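Kelch domain-containing protein (Colletotrichum graminicola M1.001, PDB 5C86) probably oxidises alcohols as a copper-dependent oxidase of the AA5 family, related to galactose oxidase and glyoxal oxidase. Local coordinates at residues W301-E313 with P324-S336. Residues are numbered along the deposited sequence; the frame is centred on the assembly and turned at random.
Sequences WLFSDTTPQLTPE and PTTPHTVPRNYHS
Asn333 reaches from 324-336 into the bend of 301-313 and ties together two loops of a Kelch-type beta-propeller, one leading into strand 313-316 and the other from strand 321-324 to strand 336-340 of the next sheet. Its ND2 donates to Ser304 O at 2.9 Å, almost straight and onto a lone pair in the carbonyl plane; a second, weak bond runs from ND2 to Thr306 O. An asparagine suits this place because one amide carries both a donor, ND2, for the carbonyls of 301-313 and an acceptor, OD1, for a bridging water. That water accepts from Arg332 N and lies 2.9 Å from both Asn333 OD1 and Gln309 O; it can donate to them, though not necessarily to both at once. Another water accepts from Ser304 N and Tyr334 N and donates to Trp301 O, so backbone groups of both loops are satisfied where no regular strand pairing exists. Farther along, where prolines lack N-H groups, single amides join the loops: His328 N to Leu310 O (2.9 Å) and Thr325 N to Pro312 O (3.0 Å), the latter donor lying above the carbonyl plane. Between the Asn333 bonds and the one from His328 N, Pro331 packs its CB on Pro308 CB and its CG on the carboxylate carbon of Asp305, whose OD2 is hydrogen-bonded to His362 NE2.

Tyr334 and His335 carry the contact to the copper site. His335 is a copper ligand, although this model is metal-free; its ND1 is hydrogen-bonded with Gly352 O, while Tyr334 OH is hydrogen-bonded to Tyr245 and to the copper ligand Tyr120. With CG anti to the backbone N (chi1 -164°), the Tyr334 ring directs its edge at the face of Phe303, planes at 85°. Leu302 supplies a branched, apolar end: its CD2 sits 3.6 Å from the Tyr334 ring centroid, only 6° off the normal.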
ATOM      1  N   TRP A 301      20.411   7.639  -0.331  1.00 12.76           N
ATOM      2  CA  TRP A 301      20.526   8.844   0.497  1.00 14.36           C
ATOM      3  C   TRP A 301      19.183   9.546   0.542  1.00 13.70           C
ATOM      4  O   TRP A 301      18.418   9.521  -0.447  1.00 14.14           O
ATOM      5  CB  TRP A 301      21.542   9.824  -0.054  1.00 16.25           C
ATOM      6  CG  TRP A 301      22.962   9.343  -0.086  1.00 15.52           C
ATOM      7  CD1 TRP A 301      23.672   9.177  -1.190  1.00 17.70           C
ATOM      8  CD2 TRP A 301      23.812   8.932   1.013  1.00 15.26           C
ATOM      9  NE1 TRP A 301      24.937   8.770  -0.876  1.00 19.66           N
ATOM     10  CE2 TRP A 301      25.010   8.536   0.467  1.00 17.19           C
ATOM     11  CE3 TRP A 301      23.653   8.854   2.408  1.00 15.00           C
ATOM     12  CZ2 TRP A 301      26.080   8.079   1.279  1.00 16.60           C
ATOM     13  CZ3 TRP A 301      24.717   8.399   3.197  1.00 17.33           C
ATOM     14  CH2 TRP A 301      25.899   8.019   2.597  1.00 16.82           C
ATOM     15  N   LEU A 302      18.920  10.171   1.659  1.00 13.28           N
ATOM     16  CA  LEU A 302      17.641  10.836   1.871  1.00 13.83           C
ATOM     17  C   LEU A 302      17.619  12.209   1.176  1.00 15.24           C
ATOM     18  O   LEU A 302      18.650  12.870   1.041  1.00 16.43           O
ATOM     19  CB  LEU A 302      17.317  10.965   3.345  1.00 14.88           C
ATOM     20  CG  LEU A 302      17.447   9.714   4.219  1.00 16.21           C
ATOM     21  CD1 LEU A 302      16.850   9.929   5.561  1.00 15.64           C
ATOM     22  CD2 LEU A 302      16.754   8.544   3.532  1.00 16.65           C
ATOM     23  N   PHE A 303      16.446  12.612   0.724  1.00 15.96           N
ATOM     24  CA  PHE A 303      16.238  13.983   0.224  1.00 14.57           C
ATOM     25  C   PHE A 303      17.193  14.297  -0.917  1.00 17.50           C
ATOM     26  O   PHE A 303      17.802  15.421  -1.008  1.00 18.71           O
ATOM     27  CB  PHE A 303      16.405  14.996   1.369  1.00 15.22           C
ATOM     28  CG  PHE A 303      15.525  14.710   2.524  1.00 14.43           C
ATOM     29  CD1 PHE A 303      14.146  14.912   2.470  1.00 14.95           C
ATOM     30  CD2 PHE A 303      16.029  14.178   3.673  1.00 13.59           C
ATOM     31  CE1 PHE A 303      13.353  14.605   3.567  1.00 15.25           C
ATOM     32  CE2 PHE A 303      15.228  13.839   4.736  1.00 14.74           C
ATOM     33  CZ  PHE A 303      13.890  14.023   4.685  1.00 14.93           C
ATOM     34  N   SER A 304      17.364  13.322  -1.800  1.00 15.38           N
ATOM     35  CA  SER A 304      18.327  13.339  -2.832  1.00 15.89           C
ATOM     36  C   SER A 304      17.766  12.818  -4.137  1.00 19.35           C
ATOM     37  O   SER A 304      17.160  11.711  -4.172  1.00 16.93           O
ATOM     38  CB  SER A 304      19.531  12.467  -2.450  1.00 16.87           C
ATOM     39  OG  SER A 304      20.516  12.560  -3.435  1.00 19.58           O
ATOM     40  N   ASP A 305      18.000  13.569  -5.198  1.00 17.87           N
ATOM     41  CA  ASP A 305      17.664  13.216  -6.566  1.00 17.17           C
ATOM     42  C   ASP A 305      18.758  12.433  -7.290  1.00 16.57           C
ATOM     43  O   ASP A 305      18.665  12.144  -8.503  1.00 17.27           O
ATOM     44  CB  ASP A 305      17.217  14.460  -7.408  1.00 19.31           C
ATOM     45  CG  ASP A 305      15.827  14.914  -7.080  1.00 21.04           C
ATOM     46  OD1 ASP A 305      15.081  14.209  -6.391  1.00 23.34           O
ATOM     47  OD2 ASP A 305      15.439  15.990  -7.529  1.00 26.13           O
ATOM     48  N   THR A 306      19.773  12.003  -6.562  1.00 17.35           N
ATOM     49  CA  THR A 306      20.918  11.337  -7.170  1.00 16.97           C
ATOM     50  C   THR A 306      20.612   9.852  -7.477  1.00 16.96           C
ATOM     51  O   THR A 306      19.619   9.270  -6.952  1.00 16.39           O
ATOM     52  CB  THR A 306      22.136  11.428  -6.264  1.00 17.51           C
ATOM     53  OG1 THR A 306      21.814  10.821  -5.015  1.00 19.24           O
ATOM     54  CG2 THR A 306      22.540  12.932  -6.094  1.00 19.23           C
ATOM     55  N   THR A 307      21.457   9.291  -8.319  1.00 16.31           N
ATOM     56  CA  THR A 307      21.339   7.902  -8.898  1.00 16.68           C
ATOM     57  C   THR A 307      19.875   7.407  -9.046  1.00 15.75           C
ATOM     58  O   THR A 307      19.537   6.300  -8.587  1.00 15.78           O
ATOM     59  CB  THR A 307      22.199   6.893  -8.163  1.00 18.79           C
ATOM     60  OG1 THR A 307      21.814   6.714  -6.790  1.00 18.02           O
ATOM     61  CG2 THR A 307      23.692   7.341  -8.250  1.00 18.40           C
ATOM     62  N   PRO A 308      19.052   8.243  -9.678  1.00 16.33           N
ATOM     63  CA  PRO A 308      17.670   7.875  -9.793  1.00 16.06           C
ATOM     64  C   PRO A 308      17.469   6.758 -10.774  1.00 15.53           C
ATOM     65  O   PRO A 308      18.142   6.651 -11.806  1.00 17.87           O
ATOM     66  CB  PRO A 308      17.005   9.173 -10.240  1.00 16.29           C
ATOM     67  CG  PRO A 308      18.050   9.751 -11.188  1.00 17.11           C
ATOM     68  CD  PRO A 308      19.337   9.495 -10.425  1.00 16.79           C
ATOM     69  N   GLN A 309      16.468   5.935 -10.494  1.00 13.22           N
ATOM     70  CA  GLN A 309      16.000   4.941 -11.462  1.00 13.47           C
ATOM     71  C   GLN A 309      14.726   5.557 -12.079  1.00 13.48           C
ATOM     72  O   GLN A 309      13.674   5.613 -11.436  1.00 14.42           O
ATOM     73  CB  GLN A 309      15.773   3.581 -10.773  1.00 13.49           C
ATOM     74  CG  GLN A 309      17.032   2.977 -10.178  1.00 13.52           C
ATOM     75  CD  GLN A 309      17.971   2.408 -11.223  1.00 13.62           C
ATOM     76  OE1 GLN A 309      17.870   2.785 -12.425  1.00 17.34           O
ATOM     77  NE2 GLN A 309      18.753   1.458 -10.880  1.00 12.79           N
ATOM     78  N   LEU A 310      14.835   6.006 -13.338  1.00 14.71           N
ATOM     79  CA  LEU A 310      13.773   6.708 -14.031  1.00 13.35           C
ATOM     80  C   LEU A 310      12.918   5.819 -14.950  1.00 12.82           C
ATOM     81  O   LEU A 310      11.946   6.274 -15.496  1.00 15.14           O
ATOM     82  CB  LEU A 310      14.378   7.838 -14.898  1.00 16.25           C
ATOM     83  CG  LEU A 310      15.067   8.877 -14.032  1.00 16.00           C
ATOM     84  CD1 LEU A 310      15.625  10.002 -15.017  1.00 18.98           C
ATOM     85  CD2 LEU A 310      14.137   9.517 -13.034  1.00 16.78           C
ATOM     86  N   THR A 311      13.301   4.561 -15.108  1.00 12.34           N
ATOM     87  CA  THR A 311      12.567   3.591 -15.888  1.00 14.35           C
ATOM     88  C   THR A 311      11.900   2.548 -14.915  1.00 13.99           C
ATOM     89  O   THR A 311      12.634   1.723 -14.326  1.00 13.69           O
ATOM     90  CB  THR A 311      13.463   2.849 -16.847  1.00 15.20           C
ATOM     91  OG1 THR A 311      14.018   3.830 -17.762  1.00 17.17           O
ATOM     92  CG2 THR A 311      12.683   1.919 -17.659  1.00 15.25           C
ATOM     93  N   PRO A 312      10.557   2.583 -14.845  1.00 13.23           N
ATOM     94  CA  PRO A 312       9.837   1.597 -13.981  1.00 13.38           C
ATOM     95  C   PRO A 312       9.899   0.271 -14.654  1.00 13.15           C
ATOM     96  O   PRO A 312      10.220   0.162 -15.857  1.00 13.21           O
ATOM     97  CB  PRO A 312       8.436   2.117 -13.943  1.00 12.72           C
ATOM     98  CG  PRO A 312       8.472   3.619 -14.343  1.00 12.70           C
ATOM     99  CD  PRO A 312       9.641   3.622 -15.311  1.00 12.84           C
ATOM    100  N   GLU A 313       9.524  -0.790 -13.916  1.00 12.78           N
ATOM    101  CA  GLU A 313       9.396  -2.133 -14.426  1.00 12.08           C
ATOM    102  C   GLU A 313       8.066  -2.717 -14.106  1.00 11.22           C
ATOM    103  O   GLU A 313       7.520  -2.501 -13.060  1.00 12.21           O
ATOM    104  CB  GLU A 313      10.542  -3.009 -13.925  1.00 13.57           C
ATOM    105  CG  GLU A 313      11.888  -2.669 -14.625  1.00 15.15           C
ATOM    106  CD  GLU A 313      13.056  -3.418 -13.975  1.00 18.33           C
ATOM    107  OE1 GLU A 313      13.545  -2.992 -12.853  1.00 18.10           O
ATOM    108  OE2 GLU A 313      13.451  -4.525 -14.513  1.00 18.58           O
ATOM    109  N   PRO A 324      10.622  -3.213 -18.916  1.00 14.73           N
ATOM    110  CA  PRO A 324      10.573  -1.791 -18.667  1.00 15.76           C
ATOM    111  C   PRO A 324       9.358  -1.064 -19.193  1.00 14.98           C
ATOM    112  O   PRO A 324       8.761  -1.473 -20.250  1.00 16.32           O
ATOM    113  CB  PRO A 324      11.847  -1.284 -19.379  1.00 17.04           C
ATOM    114  CG  PRO A 324      12.038  -2.224 -20.498  1.00 19.40           C
ATOM    115  CD  PRO A 324      11.628  -3.609 -19.945  1.00 16.54           C
ATOM    116  N   THR A 325       8.900  -0.051 -18.526  1.00 14.11           N
ATOM    117  CA  THR A 325       7.811   0.718 -19.011  1.00 14.36           C
ATOM    118  C   THR A 325       8.285   2.159 -19.330  1.00 16.44           C
ATOM    119  O   THR A 325       9.489   2.446 -19.188  1.00 17.99           O
ATOM    120  CB  THR A 325       6.621   0.699 -18.078  1.00 14.39           C
ATOM    121  OG1 THR A 325       6.944   1.371 -16.841  1.00 14.53           O
ATOM    122  CG2 THR A 325       6.230  -0.741 -17.796  1.00 16.10           C
ATOM    123  N   THR A 326       7.398   3.050 -19.691  1.00 16.98           N
ATOM    124  CA  THR A 326       7.889   4.347 -20.187  1.00 16.82           C
ATOM    125  C   THR A 326       8.553   5.122 -19.034  1.00 16.29           C
ATOM    126  O   THR A 326       7.968   5.332 -17.975  1.00 15.90           O
ATOM    127  CB  THR A 326       6.757   5.128 -20.845  1.00 23.23           C
ATOM    128  OG1 THR A 326       6.342   4.428 -22.031  1.00 28.93           O
ATOM    129  CG2 THR A 326       7.209   6.481 -21.289  1.00 22.66           C
ATOM    130  N   PRO A 327       9.782   5.603 -19.291  1.00 18.23           N
ATOM    131  CA  PRO A 327      10.438   6.406 -18.266  1.00 17.98           C
ATOM    132  C   PRO A 327       9.775   7.724 -17.941  1.00 17.10           C
ATOM    133  O   PRO A 327       9.008   8.294 -18.748  1.00 17.60           O
ATOM    134  CB  PRO A 327      11.859   6.674 -18.815  1.00 20.39           C
ATOM    135  CG  PRO A 327      11.784   6.390 -20.231  1.00 25.93           C
ATOM    136  CD  PRO A 327      10.648   5.406 -20.461  1.00 21.98           C
ATOM    137  N   HIS A 328      10.016   8.148 -16.704  1.00 17.28           N
ATOM    138  CA  HIS A 328       9.604   9.466 -16.227  1.00 16.70           C
ATOM    139  C   HIS A 328      10.900  10.326 -16.216  1.00 18.14           C
ATOM    140  O   HIS A 328      11.994   9.815 -16.318  1.00 20.50           O
ATOM    141  CB  HIS A 328       8.823   9.396 -14.916  1.00 16.46           C
ATOM    142  CG  HIS A 328       9.495   8.618 -13.835  1.00 16.45           C
ATOM    143  ND1 HIS A 328       9.416   7.248 -13.694  1.00 17.13           N
ATOM    144  CD2 HIS A 328      10.345   9.037 -12.877  1.00 13.68           C
ATOM    145  CE1 HIS A 328      10.141   6.879 -12.636  1.00 13.32           C
ATOM    146  NE2 HIS A 328      10.704   7.955 -12.127  1.00 19.41           N
ATOM    147  N   THR A 329      10.677  11.621 -16.081  1.00 20.24           N
ATOM    148  CA  THR A 329      11.793  12.593 -16.066  1.00 23.28           C
ATOM    149  C   THR A 329      12.142  13.092 -14.694  1.00 22.37           C
ATOM    150  O   THR A 329      13.324  13.355 -14.413  1.00 25.93           O
ATOM    151  CB  THR A 329      11.503  13.794 -16.994  1.00 25.57           C
ATOM    152  OG1 THR A 329      10.291  14.448 -16.623  1.00 27.85           O
ATOM    153  CG2 THR A 329      11.519  13.351 -18.426  1.00 30.72           C
ATOM    154  N   VAL A 330      11.191  13.081 -13.786  1.00 19.58           N
ATOM    155  CA  VAL A 330      11.401  13.514 -12.426  1.00 18.54           C
ATOM    156  C   VAL A 330      11.815  12.317 -11.550  1.00 19.75           C
ATOM    157  O   VAL A 330      11.079  11.335 -11.488  1.00 17.40           O
ATOM    158  CB  VAL A 330      10.163  14.189 -11.822  1.00 20.40           C
ATOM    159  CG1 VAL A 330      10.375  14.636 -10.401  1.00 21.57           C
ATOM    160  CG2 VAL A 330       9.755  15.428 -12.684  1.00 21.50           C
ATOM    161  N   PRO A 331      12.887  12.444 -10.769  1.00 15.96           N
ATOM    162  CA  PRO A 331      13.261  11.332  -9.828  1.00 16.52           C
ATOM    163  C   PRO A 331      12.162  11.112  -8.819  1.00 16.26           C
ATOM    164  O   PRO A 331      11.549  12.076  -8.334  1.00 16.53           O
ATOM    165  CB  PRO A 331      14.526  11.839  -9.124  1.00 16.63           C
ATOM    166  CG  PRO A 331      15.060  12.804 -10.100  1.00 19.47           C
ATOM    167  CD  PRO A 331      13.899  13.522 -10.703  1.00 18.39           C
ATOM    168  N   ARG A 332      11.912   9.844  -8.475  1.00 14.37           N
ATOM    169  CA  ARG A 332      10.956   9.486  -7.431  1.00 13.97           C
ATOM    170  C   ARG A 332      11.678   8.638  -6.408  1.00 14.81           C
ATOM    171  O   ARG A 332      11.576   7.430  -6.429  1.00 13.55           O
ATOM    172  CB  ARG A 332       9.771   8.743  -8.068  1.00 15.02           C
ATOM    173  CG  ARG A 332       8.977   9.553  -9.122  1.00 14.90           C
ATOM    174  CD  ARG A 332       8.290  10.794  -8.653  1.00 16.85           C
ATOM    175  NE  ARG A 332       7.625  11.498  -9.790  1.00 17.42           N
ATOM    176  CZ  ARG A 332       7.236  12.782  -9.775  1.00 20.09           C
ATOM    177  NH1 ARG A 332       7.397  13.524  -8.724  1.00 20.58           N
ATOM    178  NH2 ARG A 332       6.691  13.299 -10.858  1.00 19.48           N
ATOM    179  N   ASN A 333      12.366   9.324  -5.513  1.00 14.55           N
ATOM    180  CA  ASN A 333      13.248   8.670  -4.588  1.00 12.91           C
ATOM    181  C   ASN A 333      12.654   8.729  -3.220  1.00 12.14           C
ATOM    182  O   ASN A 333      11.484   8.415  -3.048  1.00 13.15           O
ATOM    183  CB  ASN A 333      14.697   9.232  -4.677  1.00 12.72           C
ATOM    184  CG  ASN A 333      15.362   8.991  -5.976  1.00 14.33           C
ATOM    185  OD1 ASN A 333      14.962   8.159  -6.788  1.00 14.41           O
ATOM    186  ND2 ASN A 333      16.479   9.725  -6.186  1.00 14.44           N
ATOM    187  N   TYR A 334      13.391   9.110  -2.177  1.00 11.84           N
ATOM    188  CA  TYR A 334      12.801   9.210  -0.832  1.00 11.42           C
ATOM    189  C   TYR A 334      11.606  10.167  -0.837  1.00 12.64           C
ATOM    190  O   TYR A 334      11.642  11.215  -1.462  1.00 14.52           O
ATOM    191  CB  TYR A 334      13.868   9.721   0.156  1.00 12.21           C
ATOM    192  CG  TYR A 334      13.529   9.513   1.594  1.00 11.93           C
ATOM    193  CD1 TYR A 334      13.313   8.233   2.100  1.00 12.16           C
ATOM    194  CD2 TYR A 334      13.478  10.552   2.532  1.00 13.77           C
ATOM    195  CE1 TYR A 334      13.043   8.020   3.393  1.00 12.98           C
ATOM    196  CE2 TYR A 334      13.200  10.286   3.897  1.00 14.08           C
ATOM    197  CZ  TYR A 334      12.993   9.009   4.305  1.00 13.71           C
ATOM    198  OH  TYR A 334      12.797   8.690   5.664  1.00 15.09           O
ATOM    199  N   HIS A 335      10.537   9.722  -0.188  1.00 12.68           N
ATOM    200  CA  HIS A 335       9.274  10.435  -0.035  1.00 12.63           C
ATOM    201  C   HIS A 335       8.407  10.457  -1.281  1.00 13.44           C
ATOM    202  O   HIS A 335       7.468  11.258  -1.334  1.00 14.25           O
ATOM    203  CB  HIS A 335       9.482  11.844   0.562  1.00 13.05           C
ATOM    204  CG  HIS A 335       9.857  11.822   2.003  1.00 13.21           C
ATOM    205  ND1 HIS A 335      10.307  12.949   2.655  1.00 15.92           N
ATOM    206  CD2 HIS A 335       9.795  10.864   2.946  1.00 13.83           C
ATOM    207  CE1 HIS A 335      10.493  12.679   3.922  1.00 15.84           C
ATOM    208  NE2 HIS A 335      10.203  11.426   4.137  1.00 16.69           N
ATOM    209  N   SER A 336       8.706   9.594  -2.229  1.00 11.71           N
ATOM    210  CA  SER A 336       7.819   9.337  -3.404  1.00 10.93           C
ATOM    211  C   SER A 336       6.736   8.303  -3.021  1.00 11.26           C
ATOM    212  O   SER A 336       6.849   7.574  -2.062  1.00 11.82           O
ATOM    213  CB  SER A 336       8.604   8.855  -4.606  1.00 13.26           C
ATOM    214  OG  SER A 336       9.223   7.568  -4.360  1.00 12.42           O
TER
HETATM  215  O   HOH W   1      16.218  10.367  -1.914  1.00 15.03           O
HETATM  216  O   HOH W   2      13.616   7.693  -9.360  1.00 13.02           O